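Local coordinates for protein purine nucleoside phosphorylase YlmD (Geobacillus stearothermophilus, PDB 6T1B) that catalyses the phosphorolysis of adenosine, inosine and S-methyl-5'-thioadenosine and also deaminates adenosine, using a catalytic zinc ion and carrying a second, probably structural one, at residues 145-150 with 188-193; 208-211 with 215-218; 246-251 with 255-260. All coordinates share one frame; numbering follows the deposited sequence.

In the fold
Interactions 1 and 2 are neighbours, with centres 12 Å apart. Helix 189-195 packs on the hairpin of 208-211 with 215-218, where D189 OD1 and Y215 OH lie 2.5 Å apart, a probable hydrogen bond, and V191 CG1 rests 3.9 Å from L217 CD2. Interaction 3 stands apart, its centre 21 Å from interaction 1 and 20 Å from interaction 2. Each zinc site has a contact near it: the side chain of R147 in interaction 1 is about 8 Å from the catalytic zinc ion and about 9 Å from the bound inosine, whereas interaction 3 contains C246, a ligand of the second zinc ion.

Interaction 1 (145-150 with 188-193); sequences GWRGTA and DDRVVD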
loop_
_atom_site.group_PDB
_atom_site.type_symbol
_atom_site.label_atom_id
_atom_site.label_comp_id
_atom_site.label_asym_id
_atom_site.label_seq_id
_atom_site.Cartn_x
_atom_site.Cartn_y
_atom_site.Cartn_z
ATOM N N GLY A 145 -3.852 5.629 5.045
ATOM C CA GLY A 145 -3.700 7.033 5.335
ATOM C C GLY A 145 -3.964 7.269 6.801
ATOM O O GLY A 145 -4.035 6.338 7.607
ATOM N N TRP A 146 -4.121 8.541 7.174
ATOM C CA TRP A 146 -4.305 8.800 8.599
ATOM C C TRP A 146 -5.574 8.130 9.129
ATOM O O TRP A 146 -5.596 7.643 10.270
ATOM C CB TRP A 146 -4.240 10.302 8.924
ATOM C CG TRP A 146 -5.471 11.129 8.628
ATOM C CD1 TRP A 146 -5.699 11.888 7.530
ATOM C CD2 TRP A 146 -6.611 11.295 9.473
ATOM N NE1 TRP A 146 -6.919 12.503 7.618
ATOM C CE2 TRP A 146 -7.494 12.165 8.813
ATOM C CE3 TRP A 146 -6.967 10.793 10.725
ATOM C CZ2 TRP A 146 -8.710 12.543 9.358
ATOM C CZ3 TRP A 146 -8.184 11.174 11.268
ATOM C CH2 TRP A 146 -9.037 12.040 10.581
ATOM N N ARG A 147 -6.641 8.100 8.329
ATOM C CA ARG A 147 -7.903 7.559 8.824
ATOM C C ARG A 147 -7.807 6.049 9.026
ATOM O O ARG A 147 -8.239 5.518 10.066
ATOM C CB ARG A 147 -9.035 7.886 7.860
ATOM C CG ARG A 147 -9.376 9.333 7.816
ATOM C CD ARG A 147 -10.687 9.514 7.101
ATOM N NE ARG A 147 -10.907 10.917 6.802
ATOM C CZ ARG A 147 -11.593 11.754 7.566
ATOM N NH1 ARG A 147 -11.709 13.013 7.185
ATOM N NH2 ARG A 147 -12.157 11.336 8.696
ATOM N N GLY A 148 -7.239 5.348 8.050
ATOM C CA GLY A 148 -7.085 3.907 8.175
ATOM C C GLY A 148 -6.127 3.538 9.290
ATOM O O GLY A 148 -6.319 2.535 9.984
ATOM N N THR A 149 -5.086 4.348 9.484
ATOM C CA THR A 149 -4.170 4.138 10.603
ATOM C C THR A 149 -4.885 4.360 11.928
ATOM O O THR A 149 -4.730 3.571 12.868
ATOM C CB THR A 149 -2.964 5.068 10.462
ATOM O OG1 THR A 149 -2.311 4.831 9.201
ATOM C CG2 THR A 149 -1.943 4.822 11.547
ATOM N N ALA A 150 -5.705 5.406 12.013
ATOM C CA ALA A 150 -6.483 5.653 13.230
ATOM C C ALA A 150 -7.456 4.505 13.486
ATOM O O ALA A 150 -7.788 4.214 14.645
ATOM C CB ALA A 150 -7.238 6.979 13.107
ATOM N N ASP A 188 -2.995 18.478 11.990
ATOM C CA ASP A 188 -3.482 19.236 13.136
ATOM C C ASP A 188 -3.802 18.321 14.316
ATOM O O ASP A 188 -3.643 17.100 14.253
ATOM C CB ASP A 188 -4.692 20.104 12.742
ATOM C CG ASP A 188 -5.837 19.290 12.163
ATOM O OD1 ASP A 188 -5.889 18.062 12.387
ATOM O OD2 ASP A 188 -6.688 19.885 11.465
ATOM N N ASP A 189 -4.244 18.935 15.418
ATOM C CA ASP A 189 -4.536 18.164 16.627
ATOM C C ASP A 189 -5.580 17.086 16.373
ATOM O O ASP A 189 -5.537 16.020 16.994
ATOM C CB ASP A 189 -5.032 19.086 17.734
ATOM C CG ASP A 189 -3.932 19.919 18.317
ATOM O OD1 ASP A 189 -2.975 19.319 18.854
ATOM O OD2 ASP A 189 -4.006 21.160 18.216
ATOM N N ARG A 190 -6.539 17.355 15.491
ATOM C CA ARG A 190 -7.570 16.367 15.197
ATOM C C ARG A 190 -6.944 15.059 14.735
ATOM O O ARG A 190 -7.307 13.975 15.212
ATOM C CB ARG A 190 -8.506 16.928 14.126
ATOM C CG ARG A 190 -9.687 16.047 13.780
ATOM C CD ARG A 190 -9.361 15.097 12.642
ATOM N NE ARG A 190 -9.225 15.757 11.343
ATOM C CZ ARG A 190 -10.207 15.863 10.450
ATOM N NH1 ARG A 190 -9.991 16.456 9.284
ATOM N NH2 ARG A 190 -11.406 15.367 10.720
ATOM N N VAL A 191 -5.997 15.139 13.800
ATOM C CA VAL A 191 -5.389 13.925 13.274
ATOM C C VAL A 191 -4.588 13.214 14.358
ATOM O O VAL A 191 -4.773 12.016 14.599
ATOM C CB VAL A 191 -4.536 14.235 12.034
ATOM C CG1 VAL A 191 -3.752 12.995 11.613
ATOM C CG2 VAL A 191 -5.422 14.694 10.910
ATOM N N VAL A 192 -3.685 13.929 15.027
ATOM C CA VAL A 192 -2.850 13.236 16.002
ATOM C C VAL A 192 -3.706 12.686 17.140
ATOM O O VAL A 192 -3.454 11.582 17.643
ATOM C CB VAL A 192 -1.676 14.109 16.482
ATOM C CG1 VAL A 192 -0.756 14.443 15.296
ATOM C CG2 VAL A 192 -2.158 15.356 17.166
ATOM N N ASP A 193 -4.751 13.427 17.540
ATOM C CA ASP A 193 -5.629 12.948 18.604
ATOM C C ASP A 193 -6.313 11.641 18.220
ATOM O O ASP A 193 -6.545 10.780 19.079
ATOM C CB ASP A 193 -6.675 14.010 18.955
ATOM C CG ASP A 193 -6.089 15.179 19.713
ATOM O OD1 ASP A 193 -4.988 15.030 20.281
ATOM O OD2 ASP A 193 -6.734 16.247 19.754
#
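The indole of W146 is the centre of this contact, with V191 over one face and R190 reaching its six-membered ring. V191 CG2 stands 4.0 Å from the centroid of the five-membered ring and 15° off its normal, a CH-pi contact, while the other methyl, CG1, touches W146 CB at 3.8 Å. CG of W146 is turned between the backbone N and the carbonyl carbon (chi1 79°), which puts the indole between helix 146-150 and helix 189-195. R190 reaches it by bending at chi2 and chi3: its side chain crosses that of W146 at about a right angle, CD lies 3.7 Å from W146 CH2, and the guanidinium lays a face against W146 CZ2, although the two planes remain 42° apart. R147, one residue along the helix, covers the opposite face of the indole with its CG and sets the face of its own guanidinium over CZ2, so that V191 and R147 sandwich the ring. Both arginine ends come together beyond the six-membered ring, R147 NH1 and R190 NH2 being 4.3 Å apart; both residues are solvent-exposed, which would lessen the cost of these like charges. Behind V191, the helix start is fixed by D188, whose OD1 caps V191 N at 3.2 Å. At the start of the other helix, G145 O accepts from both T149 N and T149 OG1. This is side-by-side packing of two short helices, their axes 10.4 Å apart at closest approach, and helix 146-150 follows directly on strand 138-144, which delivers the zinc ligand H143 to the catalytic site.

Interaction 2 (208-211 with 215-218); sequences RETS and YALD
R208 O accepts from A216 N at 2.8 Å and also takes a CA-H...O contact from Y215 CA at 3.2 Å. The bond belongs to an antiparallel beta hairpin, strands 207-211 and 214-217, in which R208 and A216 form a hydrogen-bonded pair completed by R208 N to A216 O at 3.0 Å. E209 and Y215 are the adjoining non-hydrogen-bonded pair, and their side chains share a face of the sheet. E209, extended beyond CG, crosses the phenol obliquely, its CG 3.5 Å from Y215 CE2, and its carboxylate lies only 9° from the ring plane, with OE2 bound to G213 N in the turn. The phenol hydroxyl has its probable partner in D189 of helix 189-195. Replacing Y215 by an alanine is likely to leave D189 without its hydroxyl partner and CG of E209 without the ring it crosses. Beyond this pair, T210 and S211 both face Q214 in a classic beta bulge. T210 OG1 sits between the backbone N and the carbonyl carbon (chi1 50°) and makes a weak bond to Q214 O; the methyl branch of T210, CG2, packs on A216 CB at 3.9 Å.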
loop_
_atom_site.group_PDB
_atom_site.type_symbol
_atom_site.label_atom_id
_atom_site.label_comp_id
_atom_site.label_asym_id
_atom_site.label_seq_id
_atom_site.Cartn_x
_atom_site.Cartn_y
_atom_site.Cartn_z
ATOM N N ARG A 208 6.005 15.163 15.506
ATOM C CA ARG A 208 6.707 16.243 16.185
ATOM C C ARG A 208 5.929 17.535 15.966
ATOM O O ARG A 208 5.515 17.817 14.841
ATOM C CB ARG A 208 8.117 16.389 15.593
ATOM C CG ARG A 208 8.939 17.514 16.185
ATOM C CD ARG A 208 10.351 17.545 15.604
ATOM N NE ARG A 208 11.087 16.312 15.881
ATOM C CZ ARG A 208 12.416 16.206 15.883
ATOM N NH1 ARG A 208 13.178 17.263 15.630
ATOM N NH2 ARG A 208 12.989 15.039 16.148
ATOM N N GLU A 209 5.695 18.287 17.024
ATOM C CA GLU A 209 4.983 19.557 16.904
ATOM C C GLU A 209 5.957 20.607 16.391
ATOM O O GLU A 209 6.868 21.016 17.114
ATOM C CB GLU A 209 4.409 19.987 18.247
ATOM C CG GLU A 209 3.333 21.046 18.110
ATOM C CD GLU A 209 2.837 21.544 19.448
ATOM O OE1 GLU A 209 3.502 21.267 20.471
ATOM O OE2 GLU A 209 1.784 22.216 19.477
ATOM N N THR A 210 5.765 21.056 15.148
ATOM C CA THR A 210 6.722 21.970 14.540
ATOM C C THR A 210 6.354 23.426 14.744
ATOM O O THR A 210 7.218 24.296 14.637
ATOM C CB THR A 210 6.803 21.689 13.045
ATOM O OG1 THR A 210 5.476 21.653 12.503
ATOM C CG2 THR A 210 7.467 20.349 12.794
ATOM N N SER A 211 5.079 23.705 14.972
ATOM C CA SER A 211 4.591 24.990 15.422
ATOM C C SER A 211 3.306 24.718 16.181
ATOM O O SER A 211 2.779 23.607 16.106
ATOM C CB SER A 211 4.356 25.959 14.257
ATOM O OG SER A 211 3.311 25.512 13.422
ATOM N N TYR A 215 1.717 19.396 13.402
ATOM C CA TYR A 215 2.555 18.237 13.668
ATOM C C TYR A 215 3.066 17.635 12.377
ATOM O O TYR A 215 2.281 17.338 11.468
ATOM C CB TYR A 215 1.765 17.178 14.436
ATOM C CG TYR A 215 1.173 17.714 15.701
ATOM C CD1 TYR A 215 -0.084 18.304 15.701
ATOM C CD2 TYR A 215 1.871 17.663 16.899
ATOM C CE1 TYR A 215 -0.634 18.812 16.852
ATOM C CE2 TYR A 215 1.326 18.167 18.059
ATOM C CZ TYR A 215 0.075 18.743 18.027
ATOM O OH TYR A 215 -0.468 19.255 19.182
ATOM N N ALA A 216 4.387 17.469 12.303
ATOM C CA ALA A 216 4.985 16.659 11.257
ATOM C C ALA A 216 4.757 15.191 11.586
ATOM O O ALA A 216 5.266 14.702 12.610
ATOM C CB ALA A 216 6.478 16.954 11.181
ATOM N N LEU A 217 4.002 14.497 10.751
ATOM C CA LEU A 217 3.514 13.162 11.067
ATOM C C LEU A 217 4.216 12.122 10.216
ATOM O O LEU A 217 4.332 12.295 8.997
ATOM C CB LEU A 217 2.008 13.098 10.832
ATOM C CG LEU A 217 1.331 11.738 10.923
ATOM C CD1 LEU A 217 1.529 11.143 12.293
ATOM C CD2 LEU A 217 -0.126 11.881 10.619
ATOM N N ASP A 218 4.657 11.041 10.856
ATOM C CA ASP A 218 5.340 9.920 10.196
ATOM C C ASP A 218 4.377 8.724 10.216
ATOM O O ASP A 218 4.375 7.933 11.171
ATOM C CB ASP A 218 6.639 9.598 10.909
ATOM C CG ASP A 218 7.467 8.556 10.171
ATOM O OD1 ASP A 218 8.666 8.422 10.522
ATOM O OD2 ASP A 218 6.929 7.897 9.259
#

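Interaction 3 (246-251 with 255-260); sequences CEEALF and RRDRGT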
loop_
_atom_site.group_PDB
_atom_site.type_symbol
_atom_site.label_atom_id
_atom_site.label_comp_id
_atom_site.label_asym_id
_atom_site.label_seq_id
_atom_site.Cartn_x
_atom_site.Cartn_y
_atom_site.Cartn_z
ATOM N N CYS A 246 8.731 13.989 -1.765
ATOM C CA CYS A 246 10.078 14.455 -2.039
ATOM C C CYS A 246 10.595 13.983 -3.387
ATOM O O CYS A 246 11.276 14.724 -4.087
ATOM C CB CYS A 246 11.023 13.929 -0.959
ATOM S SG CYS A 246 10.969 14.863 0.612
ATOM N N GLU A 247 10.328 12.717 -3.722
ATOM C CA GLU A 247 10.889 12.086 -4.920
ATOM C C GLU A 247 9.942 12.326 -6.090
ATOM O O GLU A 247 9.306 11.417 -6.620
ATOM C CB GLU A 247 11.182 10.615 -4.634
ATOM C CG GLU A 247 12.240 10.473 -3.529
ATOM C CD GLU A 247 12.625 9.047 -3.112
ATOM O OE1 GLU A 247 12.550 8.087 -3.916
ATOM O OE2 GLU A 247 13.050 8.893 -1.940
ATOM N N GLU A 248 9.880 13.607 -6.488
ATOM C CA GLU A 248 8.947 14.042 -7.516
ATOM C C GLU A 248 9.226 13.423 -8.874
ATOM O O GLU A 248 8.332 13.386 -9.726
ATOM C CB GLU A 248 8.916 15.555 -7.658
ATOM C CG GLU A 248 8.014 16.011 -8.803
ATOM C CD GLU A 248 7.697 17.493 -8.769
ATOM O OE1 GLU A 248 8.533 18.260 -8.247
ATOM O OE2 GLU A 248 6.607 17.885 -9.263
ATOM N N ALA A 249 10.457 12.972 -9.117
ATOM C CA ALA A 249 10.749 12.360 -10.407
ATOM C C ALA A 249 10.332 10.901 -10.463
ATOM O O ALA A 249 10.400 10.296 -11.545
ATOM C CB ALA A 249 12.246 12.443 -10.713
ATOM N N LEU A 250 9.913 10.326 -9.343
ATOM C CA LEU A 250 9.446 8.956 -9.350
ATOM C C LEU A 250 7.955 8.850 -9.102
ATOM O O LEU A 250 7.333 7.922 -9.612
ATOM C CB LEU A 250 10.133 8.113 -8.269
ATOM C CG LEU A 250 11.546 7.613 -8.526
ATOM C CD1 LEU A 250 11.980 6.723 -7.365
ATOM C CD2 LEU A 250 11.615 6.879 -9.844
ATOM N N PHE A 251 7.360 9.757 -8.304
ATOM C CA PHE A 251 6.053 9.511 -7.729
ATOM C C PHE A 251 5.030 10.619 -7.906
ATOM O O PHE A 251 5.373 11.808 -7.868
ATOM C CB PHE A 251 6.150 9.253 -6.226
ATOM C CG PHE A 251 7.040 8.098 -5.862
ATOM C CD1 PHE A 251 8.139 8.293 -5.047
ATOM C CD2 PHE A 251 6.756 6.821 -6.293
ATOM C CE1 PHE A 251 8.954 7.228 -4.667
ATOM C CE2 PHE A 251 7.552 5.754 -5.927
ATOM C CZ PHE A 251 8.661 5.975 -5.109
ATOM N N ARG A 255 -0.437 15.392 -2.046
ATOM C CA ARG A 255 -0.141 16.653 -1.385
ATOM C C ARG A 255 0.693 17.563 -2.279
ATOM O O ARG A 255 0.355 18.737 -2.469
ATOM C CB ARG A 255 0.540 16.435 -0.040
ATOM C CG ARG A 255 0.791 17.748 0.698
ATOM C CD ARG A 255 1.150 17.542 2.163
ATOM N NE ARG A 255 -0.040 17.368 2.991
ATOM C CZ ARG A 255 -0.308 18.056 4.100
ATOM N NH1 ARG A 255 0.539 18.974 4.560
ATOM N NH2 ARG A 255 -1.426 17.803 4.763
ATOM N N ARG A 256 1.808 17.048 -2.829
ATOM C CA ARG A 256 2.696 17.933 -3.588
ATOM C C ARG A 256 2.009 18.427 -4.849
ATOM O O ARG A 256 2.209 19.571 -5.272
ATOM C CB ARG A 256 3.974 17.192 -3.981
ATOM C CG ARG A 256 5.031 18.054 -4.672
ATOM C CD ARG A 256 6.096 17.218 -5.364
ATOM N NE ARG A 256 5.457 16.416 -6.384
ATOM C CZ ARG A 256 5.492 15.088 -6.480
ATOM N NH1 ARG A 256 6.205 14.344 -5.660
ATOM N NH2 ARG A 256 4.818 14.523 -7.453
ATOM N N ASP A 257 1.220 17.570 -5.475
ATOM C CA ASP A 257 0.561 17.851 -6.741
ATOM C C ASP A 257 -0.789 18.535 -6.526
ATOM O O ASP A 257 -1.572 18.683 -7.480
ATOM C CB ASP A 257 0.405 16.595 -7.596
ATOM C CG ASP A 257 1.736 15.934 -7.947
ATOM O OD1 ASP A 257 2.772 16.643 -7.986
ATOM O OD2 ASP A 257 1.745 14.714 -8.210
ATOM N N ARG A 258 -1.077 18.942 -5.296
ATOM C CA ARG A 258 -2.231 19.800 -5.008
ATOM C C ARG A 258 -3.537 19.119 -5.389
ATOM O O ARG A 258 -4.486 19.769 -5.841
ATOM C CB ARG A 258 -2.095 21.156 -5.688
ATOM C CG ARG A 258 -0.815 21.874 -5.273
ATOM C CD ARG A 258 -0.760 23.298 -5.767
ATOM N NE ARG A 258 -1.732 24.133 -5.072
ATOM C CZ ARG A 258 -1.515 24.707 -3.894
ATOM N NH1 ARG A 258 -0.355 24.538 -3.274
ATOM N NH2 ARG A 258 -2.460 25.447 -3.332
ATOM N N GLY A 259 -3.601 17.823 -5.162
ATOM C CA GLY A 259 -4.839 17.073 -5.180
ATOM C C GLY A 259 -5.296 16.549 -6.518
ATOM O O GLY A 259 -6.243 15.761 -6.547
ATOM N N THR A 260 -4.642 16.908 -7.613
ATOM C CA THR A 260 -5.008 16.374 -8.921
ATOM C C THR A 260 -3.765 15.700 -9.490
ATOM O O THR A 260 -2.827 16.379 -9.927
ATOM C CB THR A 260 -5.542 17.449 -9.872
ATOM O OG1 THR A 260 -6.802 17.949 -9.393
ATOM C CG2 THR A 260 -5.784 16.845 -11.254
HETATM O O HOH W 1 3.295 18.724 -9.283
HETATM O O HOH W 2 4.571 17.007 -10.962
#
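R256, the residue most covered by this contact, turns one face of its guanidinium to E248 and an edge to the backbone carbonyl of F251. Its NH2 donates to F251 O at 2.8 Å along a nearly straight path (162°), the acceptor lying close to the guanidinium plane. E248 CG stands 3.5 Å above the R256 guanidinium plane and E248 CA approaches R256 NH1 to 3.3 Å. The carboxylate is stacked on the guanidinium at 26° between planes, so the salt bridge from E248 OE2 to R256 NE, 3.4 Å, is one of charges alone, without an N-H directed at the oxygen. A bend at chi3 (61°) turns the otherwise extended arginine chain into this position. In a second salt bridge D257 OD1 accepts from R256 NH2 at 3.0 Å and weakly from R256 NE, while R256 NH1 bonds to S245 O. The guanidinium is therefore fixed in rotation and central to an E248-R256-D257 network. E248 OE2 and D257 OD1 are 4.2 Å apart, and two waters reach both, each with one of its bonds weak; the arginine's charge would offset their repulsion. D257 OD2 is engaged by T261 OG1 and S253 N. All this lies in the long loop between strands 237-239 and 264-269, which belong to different sheets; C246 binds the second zinc ion there, and E248 O and L250 tie the loop to K31, just beyond strand 25-29.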